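Local coordinates for protein endo-1,4-beta-xylanase (PDB 7AX7) that removes acetyl groups from acetylated xylan with the help of a cobalt ion, as the CE4 esterase domain of a multidomain xylanase, at residues Leu59-Tyr64 and Glu82-Ala87; Asn44-Met49 and Asn90-Asp95; Gln75-Glu80 and Asn108-Asn113; Pro117-Thr122 and Lys198-Ala203. All blocks are in the same frame, centred on the assembly; numbering follows the deposited sequence.

Interaction 1. Residues Leu59-Tyr64 and Glu82-Ala87; sequences LASHSY and EWTSSA. With CO (cobalt (II) ion), chain B.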
loop_
_atom_site.group_PDB
_atom_site.type_symbol
_atom_site.label_atom_id
_atom_site.label_comp_id
_atom_site.label_asym_id
_atom_site.label_seq_id
_atom_site.Cartn_x
_atom_site.Cartn_y
_atom_site.Cartn_z
ATOM N N LEU A 59 3.736 6.297 3.696
ATOM C CA LEU A 59 2.903 6.805 2.615
ATOM C C LEU A 59 3.623 6.615 1.276
ATOM O O LEU A 59 4.805 6.961 1.138
ATOM C CB LEU A 59 2.545 8.275 2.852
ATOM C CG LEU A 59 1.884 8.631 4.196
ATOM C CD1 LEU A 59 1.504 10.111 4.245
ATOM C CD2 LEU A 59 0.657 7.760 4.470
ATOM N N ALA A 60 2.908 6.064 0.295
ATOM C CA ALA A 60 3.445 5.733 -1.022
ATOM C C ALA A 60 2.467 6.214 -2.102
ATOM O O ALA A 60 1.378 6.712 -1.811
ATOM C CB ALA A 60 3.711 4.219 -1.143
ATOM N N SER A 61 2.856 6.055 -3.359
ATOM C CA SER A 61 2.141 6.644 -4.487
ATOM C C SER A 61 1.246 5.613 -5.167
ATOM O O SER A 61 1.688 4.498 -5.467
ATOM C CB SER A 61 3.133 7.215 -5.497
ATOM O OG SER A 61 2.453 7.709 -6.639
ATOM N N HIS A 62 -0.013 5.986 -5.410
ATOM C CA HIS A 62 -0.928 5.191 -6.224
ATOM C C HIS A 62 -1.421 5.990 -7.440
ATOM O O HIS A 62 -2.524 5.756 -7.945
ATOM C CB HIS A 62 -2.097 4.700 -5.364
ATOM C CG HIS A 62 -2.796 3.487 -5.903
ATOM N ND1 HIS A 62 -2.166 2.543 -6.686
ATOM C CD2 HIS A 62 -4.070 3.052 -5.746
ATOM C CE1 HIS A 62 -3.023 1.584 -6.997
ATOM N NE2 HIS A 62 -4.185 1.869 -6.437
ATOM N N SER A 63 -0.606 6.944 -7.907
ATOM C CA SER A 63 -0.915 7.892 -8.985
ATOM C C SER A 63 -1.774 9.054 -8.484
ATOM O O SER A 63 -2.152 9.087 -7.308
ATOM C CB SER A 63 -1.598 7.197 -10.174
ATOM O OG SER A 63 -3.005 7.102 -10.002
ATOM N N TYR A 64 -2.071 10.025 -9.362
ATOM C CA TYR A 64 -2.875 11.178 -8.961
ATOM C C TYR A 64 -4.374 10.988 -9.222
ATOM O O TYR A 64 -5.189 11.311 -8.352
ATOM C CB TYR A 64 -2.383 12.455 -9.662
ATOM C CG TYR A 64 -2.905 13.691 -8.963
ATOM C CD1 TYR A 64 -2.261 14.193 -7.841
ATOM C CD2 TYR A 64 -4.070 14.317 -9.384
ATOM C CE1 TYR A 64 -2.740 15.296 -7.172
ATOM C CE2 TYR A 64 -4.563 15.428 -8.721
ATOM C CZ TYR A 64 -3.891 15.911 -7.610
ATOM O OH TYR A 64 -4.360 17.017 -6.931
ATOM N N GLU A 82 4.775 13.123 -10.249
ATOM C CA GLU A 82 5.298 14.311 -9.576
ATOM C C GLU A 82 4.235 14.986 -8.712
ATOM O O GLU A 82 4.507 15.376 -7.572
ATOM C CB GLU A 82 5.856 15.290 -10.608
ATOM C CG GLU A 82 7.048 14.720 -11.357
ATOM C CD GLU A 82 7.405 15.502 -12.609
ATOM O OE1 GLU A 82 6.957 16.663 -12.742
ATOM O OE2 GLU A 82 8.135 14.940 -13.460
ATOM N N TRP A 83 3.024 15.148 -9.240
ATOM C CA TRP A 83 1.980 15.798 -8.458
ATOM C C TRP A 83 1.603 14.981 -7.229
ATOM O O TRP A 83 1.259 15.557 -6.193
ATOM C CB TRP A 83 0.749 16.040 -9.320
ATOM C CG TRP A 83 1.010 16.960 -10.459
ATOM C CD1 TRP A 83 1.964 17.935 -10.526
ATOM C CD2 TRP A 83 0.335 16.968 -11.721
ATOM N NE1 TRP A 83 1.912 18.564 -11.745
ATOM C CE2 TRP A 83 0.924 17.989 -12.502
ATOM C CE3 TRP A 83 -0.713 16.212 -12.269
ATOM C CZ2 TRP A 83 0.506 18.273 -13.806
ATOM C CZ3 TRP A 83 -1.132 16.498 -13.569
ATOM C CH2 TRP A 83 -0.524 17.522 -14.317
ATOM N N THR A 84 1.654 13.647 -7.317
ATOM C CA THR A 84 1.309 12.837 -6.155
ATOM C C THR A 84 2.385 12.939 -5.082
ATOM O O THR A 84 2.077 13.123 -3.898
ATOM C CB THR A 84 1.090 11.379 -6.569
ATOM O OG1 THR A 84 -0.009 11.311 -7.484
ATOM C CG2 THR A 84 0.781 10.511 -5.339
ATOM N N SER A 85 3.657 12.807 -5.478
ATOM C CA SER A 85 4.750 12.908 -4.519
ATOM C C SER A 85 4.808 14.291 -3.877
ATOM O O SER A 85 5.027 14.411 -2.669
ATOM C CB SER A 85 6.076 12.591 -5.200
ATOM O OG SER A 85 6.154 11.221 -5.529
ATOM N N SER A 86 4.637 15.351 -4.669
ATOM C CA SER A 86 4.734 16.685 -4.080
ATOM C C SER A 86 3.519 17.004 -3.208
ATOM O O SER A 86 3.656 17.712 -2.202
ATOM C CB SER A 86 4.942 17.739 -5.174
ATOM O OG SER A 86 3.927 17.689 -6.144
ATOM N N ALA A 87 2.337 16.477 -3.549
ATOM C CA ALA A 87 1.185 16.632 -2.657
ATOM C C ALA A 87 1.444 15.988 -1.295
ATOM O O ALA A 87 1.096 16.553 -0.251
ATOM C CB ALA A 87 -0.072 16.036 -3.295
HETATM CO CO CO B . -6.294 1.154 -6.669
HETATM O O HOH W 1 4.101 9.738 -6.942
#
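S61, S63 and Y64, from strand 58-61 and the metal-binding turn that follows it, pack against W83 and T84 of helix 74-92. The turn carries the HxxxH motif of NodB-type deacetylases: H62 NE2 binds cobalt at 2.2 Å, while H66 and D12 supply further ligands. T84 is the central residue on the helix side. Its methyl, CG2, sits 3.5 Å from S61 OG, and its hydroxyl lies at the edge of the Y64 ring, with OG1 3.4 Å from Y64 CB. That hydroxyl is hydrogen-bonded back to the helix, at E80 O, and Y64 N takes the carboxylate of E80 as its partner, so the closeness of OG1 to the turn is packing. In Y64, CG is anti to the backbone N (chi1 -163°), and ring atom CD1 lies 3.8 Å from W83 CB; the two side chains cross at about a right angle. An alanine at Y64 would keep CB beside T84 but would probably leave W83 CB without its aromatic neighbour and open a gap between turn and helix. A water also joins the two elements, 2.6 Å from S61 OG and 2.9 Å from S85 OG, and S85 OG also bonds the hydroxyl of Y116. H62 itself faces away from the helix, its ND1 held by R100 O. Strand 58-61 pairs in parallel with strand 33-36 within the sheet, S61 meeting helix 74-92 while A60 and H62 touch F35 and L59 reaches helix 46-54.

Interaction 2. Residues Asn44-Met49 and Asn90-Asp95; sequences NTLSIM and NSVGVD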
loop_
_atom_site.group_PDB
_atom_site.type_symbol
_atom_site.label_atom_id
_atom_site.label_comp_id
_atom_site.label_asym_id
_atom_site.label_seq_id
_atom_site.Cartn_x
_atom_site.Cartn_y
_atom_site.Cartn_z
ATOM N N ASN A 44 -9.653 17.744 3.341
ATOM C CA ASN A 44 -10.564 16.782 3.957
ATOM C C ASN A 44 -9.829 15.562 4.516
ATOM O O ASN A 44 -10.334 14.904 5.433
ATOM C CB ASN A 44 -11.617 16.322 2.943
ATOM C CG ASN A 44 -12.569 17.430 2.540
ATOM O OD1 ASN A 44 -12.869 18.324 3.326
ATOM N ND2 ASN A 44 -13.057 17.369 1.311
ATOM N N THR A 45 -8.671 15.219 3.971
ATOM C CA THR A 45 -7.936 14.034 4.417
ATOM C C THR A 45 -6.677 14.368 5.210
ATOM O O THR A 45 -5.982 13.449 5.658
ATOM C CB THR A 45 -7.560 13.157 3.215
ATOM O OG1 THR A 45 -6.852 13.953 2.252
ATOM C CG2 THR A 45 -8.804 12.560 2.575
ATOM N N LEU A 46 -6.368 15.656 5.388
ATOM C CA LEU A 46 -5.138 16.064 6.065
ATOM C C LEU A 46 -4.969 15.382 7.420
ATOM O O LEU A 46 -3.909 14.824 7.721
ATOM C CB LEU A 46 -5.127 17.583 6.241
ATOM C CG LEU A 46 -3.993 18.130 7.109
ATOM C CD1 LEU A 46 -2.644 17.848 6.456
ATOM C CD2 LEU A 46 -4.185 19.624 7.338
ATOM N N SER A 47 -5.998 15.438 8.264
ATOM C CA SER A 47 -5.828 14.938 9.617
ATOM C C SER A 47 -5.576 13.436 9.617
ATOM O O SER A 47 -4.851 12.937 10.483
ATOM C CB SER A 47 -7.036 15.312 10.479
ATOM O OG SER A 47 -8.220 14.723 9.986
ATOM N N ILE A 48 -6.110 12.718 8.628
ATOM C CA ILE A 48 -5.857 11.283 8.514
ATOM C C ILE A 48 -4.405 11.033 8.122
ATOM O O ILE A 48 -3.714 10.196 8.717
ATOM C CB ILE A 48 -6.838 10.652 7.508
ATOM C CG1 ILE A 48 -8.267 10.683 8.060
ATOM C CG2 ILE A 48 -6.410 9.220 7.106
ATOM C CD1 ILE A 48 -9.337 10.421 6.980
ATOM N N MET A 49 -3.912 11.774 7.123
ATOM C CA MET A 49 -2.515 11.635 6.721
ATOM C C MET A 49 -1.567 12.039 7.851
ATOM O O MET A 49 -0.514 11.418 8.037
ATOM C CB MET A 49 -2.250 12.464 5.463
ATOM C CG MET A 49 -3.141 12.065 4.279
ATOM S SD MET A 49 -2.864 13.033 2.783
ATOM C CE MET A 49 -1.088 12.841 2.566
ATOM N N ASN A 90 4.420 18.068 0.446
ATOM C CA ASN A 90 4.020 19.403 0.874
ATOM C C ASN A 90 2.906 19.396 1.907
ATOM O O ASN A 90 2.703 20.417 2.573
ATOM C CB ASN A 90 3.576 20.239 -0.326
ATOM C CG ASN A 90 4.717 20.573 -1.238
ATOM O OD1 ASN A 90 5.884 20.469 -0.854
ATOM N ND2 ASN A 90 4.398 20.982 -2.454
ATOM N N SER A 91 2.159 18.297 2.032
ATOM C CA SER A 91 1.092 18.251 3.025
ATOM C C SER A 91 1.606 17.796 4.383
ATOM O O SER A 91 1.353 18.463 5.388
ATOM C CB SER A 91 -0.057 17.341 2.564
ATOM O OG SER A 91 0.357 15.995 2.375
ATOM N N VAL A 92 2.317 16.670 4.441
ATOM C CA VAL A 92 2.703 16.116 5.736
ATOM C C VAL A 92 4.186 15.753 5.792
ATOM O O VAL A 92 4.628 15.073 6.723
ATOM C CB VAL A 92 1.834 14.897 6.094
ATOM C CG1 VAL A 92 0.355 15.288 6.128
ATOM C CG2 VAL A 92 2.088 13.739 5.117
ATOM N N GLY A 93 4.962 16.195 4.808
ATOM C CA GLY A 93 6.409 16.218 4.947
ATOM C C GLY A 93 7.152 14.915 4.725
ATOM O O GLY A 93 8.321 14.819 5.108
ATOM N N VAL A 94 6.539 13.910 4.102
ATOM C CA VAL A 94 7.229 12.641 3.890
ATOM C C VAL A 94 7.449 12.418 2.406
ATOM O O VAL A 94 6.714 12.926 1.550
ATOM C CB VAL A 94 6.499 11.432 4.510
ATOM C CG1 VAL A 94 6.279 11.657 5.993
ATOM C CG2 VAL A 94 5.196 11.148 3.780
ATOM N N ASP A 95 8.476 11.624 2.114
ATOM C CA ASP A 95 8.958 11.388 0.763
ATOM C C ASP A 95 8.487 10.020 0.282
ATOM O O ASP A 95 8.852 8.990 0.857
ATOM C CB ASP A 95 10.482 11.488 0.730
ATOM C CG ASP A 95 10.980 12.878 1.123
ATOM O OD1 ASP A 95 10.508 13.865 0.519
ATOM O OD2 ASP A 95 11.811 12.979 2.047
#
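M49 and L46 of helix 46-54 meet V92 and S91 at the C-terminal part of helix 74-92, and no hydrogen bond crosses between them. V92 CG1 is shared by both partners: M49 CB comes to 3.9 Å from it, and L46 CD1 to 4.0 Å. The L46 and V92 side chains run alongside in opposing senses, whereas M49 crosses V92 at about a right angle. The M49 chain is bent at its end, chi3 54°, which turns the methyl CE to 3.5 Å from S91 OG and 4.2 Å from V92 CG2. S91 OG spends its polarity on its own helix, hydrogen-bonded chiefly at A87 O, with I88 O also within bonding reach, so its meeting with M49 CE is a van der Waals contact. Further out, L59 of strand 58-61 touches both M49 and V92, V53 adds to the V92 side, and P14 and V41 from neighbouring loops touch M49. Just past V92 the chain leaves helical geometry at G93, where phi is 80°. Two helices packing side by side over a strand that lies between them in sequence are typical of the outer helical layer around the parallel sheet in the distorted beta/alpha barrel of NodB-type deacetylases.

Interaction 3. Residues Gln75-Glu80 and Asn108-Asn113; sequences QNIRNE and NTMYQN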
loop_
_atom_site.group_PDB
_atom_site.type_symbol
_atom_site.label_atom_id
_atom_site.label_comp_id
_atom_site.label_asym_id
_atom_site.label_seq_id
_atom_site.Cartn_x
_atom_site.Cartn_y
_atom_site.Cartn_z
ATOM N N GLN A 75 4.405 11.949 -20.797
ATOM C CA GLN A 75 4.352 13.219 -20.076
ATOM C C GLN A 75 3.286 13.182 -18.992
ATOM O O GLN A 75 3.517 13.619 -17.860
ATOM C CB GLN A 75 4.073 14.372 -21.047
ATOM C CG GLN A 75 5.154 14.622 -22.106
ATOM C CD GLN A 75 5.310 13.493 -23.142
ATOM O OE1 GLN A 75 4.327 12.853 -23.569
ATOM N NE2 GLN A 75 6.563 13.250 -23.549
ATOM N N ASN A 76 2.101 12.671 -19.328
ATOM C CA ASN A 76 1.018 12.648 -18.356
ATOM C C ASN A 76 1.329 11.698 -17.207
ATOM O O ASN A 76 1.013 11.999 -16.051
ATOM C CB ASN A 76 -0.293 12.289 -19.048
ATOM C CG ASN A 76 -0.936 13.497 -19.718
ATOM O OD1 ASN A 76 -0.664 14.635 -19.342
ATOM N ND2 ASN A 76 -1.782 13.258 -20.708
ATOM N N ILE A 77 1.954 10.552 -17.503
ATOM C CA ILE A 77 2.437 9.666 -16.444
ATOM C C ILE A 77 3.362 10.429 -15.501
ATOM O O ILE A 77 3.181 10.411 -14.278
ATOM C CB ILE A 77 3.127 8.429 -17.048
ATOM C CG1 ILE A 77 2.095 7.495 -17.702
ATOM C CG2 ILE A 77 3.897 7.652 -15.987
ATOM C CD1 ILE A 77 2.725 6.401 -18.522
ATOM N N ARG A 78 4.350 11.141 -16.055
ATOM C CA ARG A 78 5.297 11.846 -15.192
ATOM C C ARG A 78 4.603 12.910 -14.346
ATOM O O ARG A 78 4.922 13.073 -13.161
ATOM C CB ARG A 78 6.421 12.467 -16.021
ATOM C CG ARG A 78 7.337 11.453 -16.709
ATOM C CD ARG A 78 8.498 12.162 -17.417
ATOM N NE ARG A 78 9.478 11.210 -17.925
ATOM C CZ ARG A 78 10.400 10.610 -17.174
ATOM N NH1 ARG A 78 10.469 10.862 -15.871
ATOM N NH2 ARG A 78 11.260 9.757 -17.724
ATOM N N ASN A 79 3.660 13.655 -14.932
ATOM C CA ASN A 79 2.920 14.645 -14.155
ATOM C C ASN A 79 2.154 13.989 -13.011
ATOM O O ASN A 79 2.177 14.478 -11.877
ATOM C CB ASN A 79 1.963 15.432 -15.053
ATOM C CG ASN A 79 2.688 16.360 -16.002
ATOM O OD1 ASN A 79 3.883 16.611 -15.842
ATOM N ND2 ASN A 79 1.968 16.878 -17.000
ATOM N N GLU A 80 1.464 12.879 -13.293
ATOM C CA GLU A 80 0.742 12.174 -12.236
ATOM C C GLU A 80 1.670 11.831 -11.070
ATOM O O GLU A 80 1.339 12.072 -9.905
ATOM C CB GLU A 80 0.086 10.910 -12.795
ATOM C CG GLU A 80 -1.090 11.180 -13.734
ATOM C CD GLU A 80 -2.433 10.778 -13.148
ATOM O OE1 GLU A 80 -2.470 10.024 -12.152
ATOM O OE2 GLU A 80 -3.462 11.211 -13.698
ATOM N N ASN A 108 5.280 -0.868 -20.993
ATOM C CA ASN A 108 6.644 -0.357 -21.144
ATOM C C ASN A 108 6.716 1.138 -20.850
ATOM O O ASN A 108 7.662 1.609 -20.213
ATOM C CB ASN A 108 7.176 -0.619 -22.562
ATOM C CG ASN A 108 7.368 -2.090 -22.868
ATOM O OD1 ASN A 108 7.361 -2.483 -24.034
ATOM N ND2 ASN A 108 7.534 -2.910 -21.835
ATOM N N THR A 109 5.744 1.903 -21.347
ATOM C CA THR A 109 5.790 3.353 -21.180
ATOM C C THR A 109 5.836 3.741 -19.703
ATOM O O THR A 109 6.626 4.607 -19.310
ATOM C CB THR A 109 4.596 3.984 -21.899
ATOM O OG1 THR A 109 4.653 3.615 -23.280
ATOM C CG2 THR A 109 4.614 5.512 -21.793
ATOM N N MET A 110 5.036 3.071 -18.862
ATOM C CA MET A 110 5.079 3.342 -17.425
ATOM C C MET A 110 6.460 3.049 -16.845
ATOM O O MET A 110 7.036 3.882 -16.134
ATOM C CB MET A 110 4.003 2.525 -16.702
ATOM C CG MET A 110 2.605 3.040 -16.957
ATOM S SD MET A 110 1.320 1.918 -16.426
ATOM C CE MET A 110 1.493 2.089 -14.644
ATOM N N TYR A 111 7.003 1.859 -17.127
ATOM C CA TYR A 111 8.315 1.509 -16.590
ATOM C C TYR A 111 9.396 2.500 -17.023
ATOM O O TYR A 111 10.327 2.773 -16.255
ATOM C CB TYR A 111 8.706 0.100 -17.025
ATOM C CG TYR A 111 8.137 -1.029 -16.185
ATOM C CD1 TYR A 111 8.464 -1.165 -14.837
ATOM C CD2 TYR A 111 7.317 -1.991 -16.759
ATOM C CE1 TYR A 111 7.964 -2.215 -14.080
ATOM C CE2 TYR A 111 6.816 -3.046 -16.016
ATOM C CZ TYR A 111 7.137 -3.152 -14.680
ATOM O OH TYR A 111 6.633 -4.208 -13.961
ATOM N N GLN A 112 9.299 3.033 -18.245
ATOM C CA GLN A 112 10.287 3.983 -18.745
ATOM C C GLN A 112 10.165 5.356 -18.090
ATOM O O GLN A 112 11.118 6.143 -18.144
ATOM C CB GLN A 112 10.147 4.141 -20.270
ATOM C CG GLN A 112 10.427 2.870 -21.088
ATOM C CD GLN A 112 9.922 2.956 -22.531
ATOM O OE1 GLN A 112 9.418 3.989 -22.963
ATOM N NE2 GLN A 112 10.054 1.857 -23.278
ATOM N N ASN A 113 9.014 5.672 -17.495
ATOM C CA ASN A 113 8.733 7.040 -17.081
ATOM C C ASN A 113 8.344 7.154 -15.618
ATOM O O ASN A 113 7.811 8.193 -15.218
ATOM C CB ASN A 113 7.641 7.644 -17.967
ATOM C CG ASN A 113 8.165 7.998 -19.348
ATOM O OD1 ASN A 113 8.908 8.958 -19.493
ATOM N ND2 ASN A 113 7.815 7.199 -20.358
HETATM O O HOH W 2 12.609 7.310 -16.046
#
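I77 and R78 of helix 74-92 meet T109, M110 and N113 of the short helix 108-113 in a helix-helix packing contact on the periphery of the NodB fold. The axes of the two short segments come within 9.5 Å and cross at -52°. The apolar part belongs to I77. Its CD1, anti to CA (chi2 170°), reaches outward to 3.7 Å from M110 CG and 3.9 Å from T109 CG2, the I77 and M110 side chains crossing at about a right angle. I114 of the following loop also touches I77.

The polar part belongs to R78, whose chain is extended from CG to NE and crosses N113 at about a right angle. R78 NE gives N113 OD1 a weak hydrogen bond of 2.8 Å, bent to 118° at the hydrogen. The guanidinium and amide planes stand almost perpendicular, and N113 CA lies over one guanidinium face, offset toward the rim. Water extends the link: one molecule lies 3.3 Å from R78 NH2, from which it accepts, and 2.8 Å from Q112 O. An alanine at R78 would probably leave N113 OD1 without its arginine partner and this water without the arginine N-H. D115 forms a long, weak ion pair with the same guanidinium. The amide of N113 is held by its other end as well, since N113 ND2 donates to T109 O at 3.0 Å, nearly in the amide plane.

Interaction 4. Residues Pro117-Thr122 and Lys198-Ala203; sequences PFIQGT and KIWSNA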
loop_
_atom_site.group_PDB
_atom_site.type_symbol
_atom_site.label_atom_id
_atom_site.label_comp_id
_atom_site.label_asym_id
_atom_site.label_seq_id
_atom_site.Cartn_x
_atom_site.Cartn_y
_atom_site.Cartn_z
ATOM N N PRO A 117 10.465 2.299 -7.402
ATOM C CA PRO A 117 10.212 0.855 -7.506
ATOM C C PRO A 117 8.716 0.569 -7.579
ATOM O O PRO A 117 7.909 1.164 -6.853
ATOM C CB PRO A 117 10.831 0.286 -6.223
ATOM C CG PRO A 117 11.807 1.343 -5.756
ATOM C CD PRO A 117 11.210 2.652 -6.178
ATOM N N PHE A 118 8.360 -0.361 -8.462
ATOM C CA PHE A 118 6.985 -0.821 -8.616
ATOM C C PHE A 118 6.672 -1.912 -7.592
ATOM O O PHE A 118 7.440 -2.868 -7.439
ATOM C CB PHE A 118 6.760 -1.380 -10.027
ATOM C CG PHE A 118 6.653 -0.325 -11.116
ATOM C CD1 PHE A 118 7.674 0.595 -11.324
ATOM C CD2 PHE A 118 5.536 -0.283 -11.945
ATOM C CE1 PHE A 118 7.580 1.550 -12.330
ATOM C CE2 PHE A 118 5.432 0.668 -12.949
ATOM C CZ PHE A 118 6.463 1.582 -13.142
ATOM N N ILE A 119 5.516 -1.804 -6.942
ATOM C CA ILE A 119 5.068 -2.787 -5.963
ATOM C C ILE A 119 3.766 -3.412 -6.444
ATOM O O ILE A 119 2.842 -2.701 -6.847
ATOM C CB ILE A 119 4.883 -2.160 -4.570
ATOM C CG1 ILE A 119 6.213 -1.585 -4.067
ATOM C CG2 ILE A 119 4.313 -3.196 -3.604
ATOM C CD1 ILE A 119 7.348 -2.601 -4.011
ATOM N N GLN A 120 3.702 -4.739 -6.424
ATOM C CA GLN A 120 2.422 -5.408 -6.610
ATOM C C GLN A 120 1.971 -6.039 -5.291
ATOM O O GLN A 120 1.197 -5.434 -4.550
ATOM C CB GLN A 120 2.517 -6.460 -7.716
ATOM C CG GLN A 120 1.213 -7.205 -7.945
ATOM C CD GLN A 120 1.313 -8.210 -9.067
ATOM O OE1 GLN A 120 1.945 -7.956 -10.094
ATOM N NE2 GLN A 120 0.705 -9.369 -8.870
ATOM N N GLY A 121 2.465 -7.240 -4.974
ATOM C CA GLY A 121 2.030 -7.942 -3.776
ATOM C C GLY A 121 0.882 -8.882 -4.085
ATOM O O GLY A 121 0.363 -8.936 -5.202
ATOM N N THR A 122 0.468 -9.649 -3.082
ATOM C CA THR A 122 -0.593 -10.633 -3.284
ATOM C C THR A 122 -1.948 -9.984 -3.030
ATOM O O THR A 122 -2.173 -9.408 -1.958
ATOM C CB THR A 122 -0.400 -11.844 -2.376
ATOM O OG1 THR A 122 0.899 -12.406 -2.616
ATOM C CG2 THR A 122 -1.472 -12.901 -2.660
ATOM N N LYS A 198 11.139 -3.570 -12.972
ATOM C CA LYS A 198 10.795 -4.667 -12.080
ATOM C C LYS A 198 9.576 -4.288 -11.256
ATOM O O LYS A 198 9.390 -3.123 -10.899
ATOM C CB LYS A 198 11.959 -4.998 -11.149
ATOM C CG LYS A 198 11.747 -6.210 -10.262
ATOM C CD LYS A 198 13.044 -6.571 -9.557
ATOM C CE LYS A 198 12.877 -7.812 -8.678
ATOM N NZ LYS A 198 12.714 -9.057 -9.487
ATOM N N ILE A 199 8.740 -5.274 -10.949
ATOM C CA ILE A 199 7.632 -5.068 -10.023
ATOM C C ILE A 199 7.709 -6.133 -8.933
ATOM O O ILE A 199 7.778 -7.331 -9.229
ATOM C CB ILE A 199 6.265 -5.080 -10.741
ATOM C CG1 ILE A 199 5.139 -4.718 -9.759
ATOM C CG2 ILE A 199 5.991 -6.412 -11.380
ATOM C CD1 ILE A 199 3.899 -4.118 -10.452
ATOM N N TRP A 200 7.691 -5.689 -7.674
ATOM C CA TRP A 200 7.994 -6.521 -6.514
ATOM C C TRP A 200 6.720 -6.981 -5.815
ATOM O O TRP A 200 5.802 -6.187 -5.595
ATOM C CB TRP A 200 8.823 -5.748 -5.487
ATOM C CG TRP A 200 10.161 -5.230 -5.902
ATOM C CD1 TRP A 200 10.433 -4.024 -6.490
ATOM C CD2 TRP A 200 11.422 -5.869 -5.690
ATOM N NE1 TRP A 200 11.795 -3.885 -6.678
ATOM C CE2 TRP A 200 12.424 -5.005 -6.198
ATOM C CE3 TRP A 200 11.806 -7.098 -5.135
ATOM C CZ2 TRP A 200 13.786 -5.335 -6.168
ATOM C CZ3 TRP A 200 13.166 -7.418 -5.100
ATOM C CH2 TRP A 200 14.134 -6.541 -5.613
ATOM N N SER A 201 6.684 -8.258 -5.433
ATOM C CA SER A 201 5.695 -8.766 -4.493
ATOM C C SER A 201 6.311 -9.336 -3.224
ATOM O O SER A 201 5.587 -9.551 -2.245
ATOM C CB SER A 201 4.824 -9.847 -5.155
ATOM O OG SER A 201 4.100 -9.292 -6.236
ATOM N N ASN A 202 7.616 -9.585 -3.218
ATOM C CA ASN A 202 8.329 -10.147 -2.083
ATOM C C ASN A 202 9.743 -9.594 -2.133
ATOM O O ASN A 202 10.319 -9.458 -3.215
ATOM C CB ASN A 202 8.336 -11.684 -2.125
ATOM C CG ASN A 202 8.865 -12.312 -0.843
ATOM O OD1 ASN A 202 10.048 -12.191 -0.522
ATOM N ND2 ASN A 202 7.992 -13.009 -0.115
ATOM N N ALA A 203 10.294 -9.256 -0.969
ATOM C CA ALA A 203 11.655 -8.735 -0.955
ATOM C C ALA A 203 12.653 -9.644 -1.677
ATOM O O ALA A 203 13.730 -9.175 -2.059
ATOM C CB ALA A 203 12.098 -8.491 0.485
HETATM O O HOH W 3 10.864 -1.353 -9.728
#
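F118, I199 and W200 bury the most surface where strand 118-123 runs beside the short strand 199-200. W200 brackets I119 in the parallel manner: W200 N donates to F118 O at 2.8 Å, and W200 O accepts from Q120 N at 2.7 Å. F118 O also lies at the edge of the indole, in its plane, 3.3 Å from W200 CD1. On the same face of the sheet as the indole, I119 CD1 packs 3.8 Å from W200 CB. The ring is fixed further by W200 NE1, bonded to P193 O, and by F186 meeting it edge-to-face. On the other face I199 leans across the strand pair. Its CG1, anti to the backbone N (chi1 -174°), sits 3.7 Å from F118 CB and rests against the backbone at Q120. At one end a water connects F118 N with K198 O, which is 3.3 Å from F118 CB. At the other, beyond the irregular Q120, G121 N turns to S201 OG at 2.9 Å. The pairing adds the short strand 199-200, from the C-terminal part of the chain, in parallel beside strand 118-123, which itself pairs with strand 148-153 in the parallel sheet of this NodB-type beta/alpha fold.

How the interactions relate
From the N terminus, interaction 2 opens first, at helix 46-54, and closes a loop when helix 74-92 comes to its end. Interaction 1 is nested inside that loop, tying strand 58-61 and its metal-binding turn to the middle of the same helix; L59 touches M49, V92 and V94, so the two share one core. Interaction 3 crosses both: it begins on the earlier turns of helix 74-92 and closes only at helix 108-113. E80 joins it to interaction 1 through Y64 N. Interaction 4 follows in series, bringing the C-terminal strand 199-200 back to strand 118-123. There Y111 of helix 108-113 packs on F118, K198 and I199, linking interactions 3 and 4.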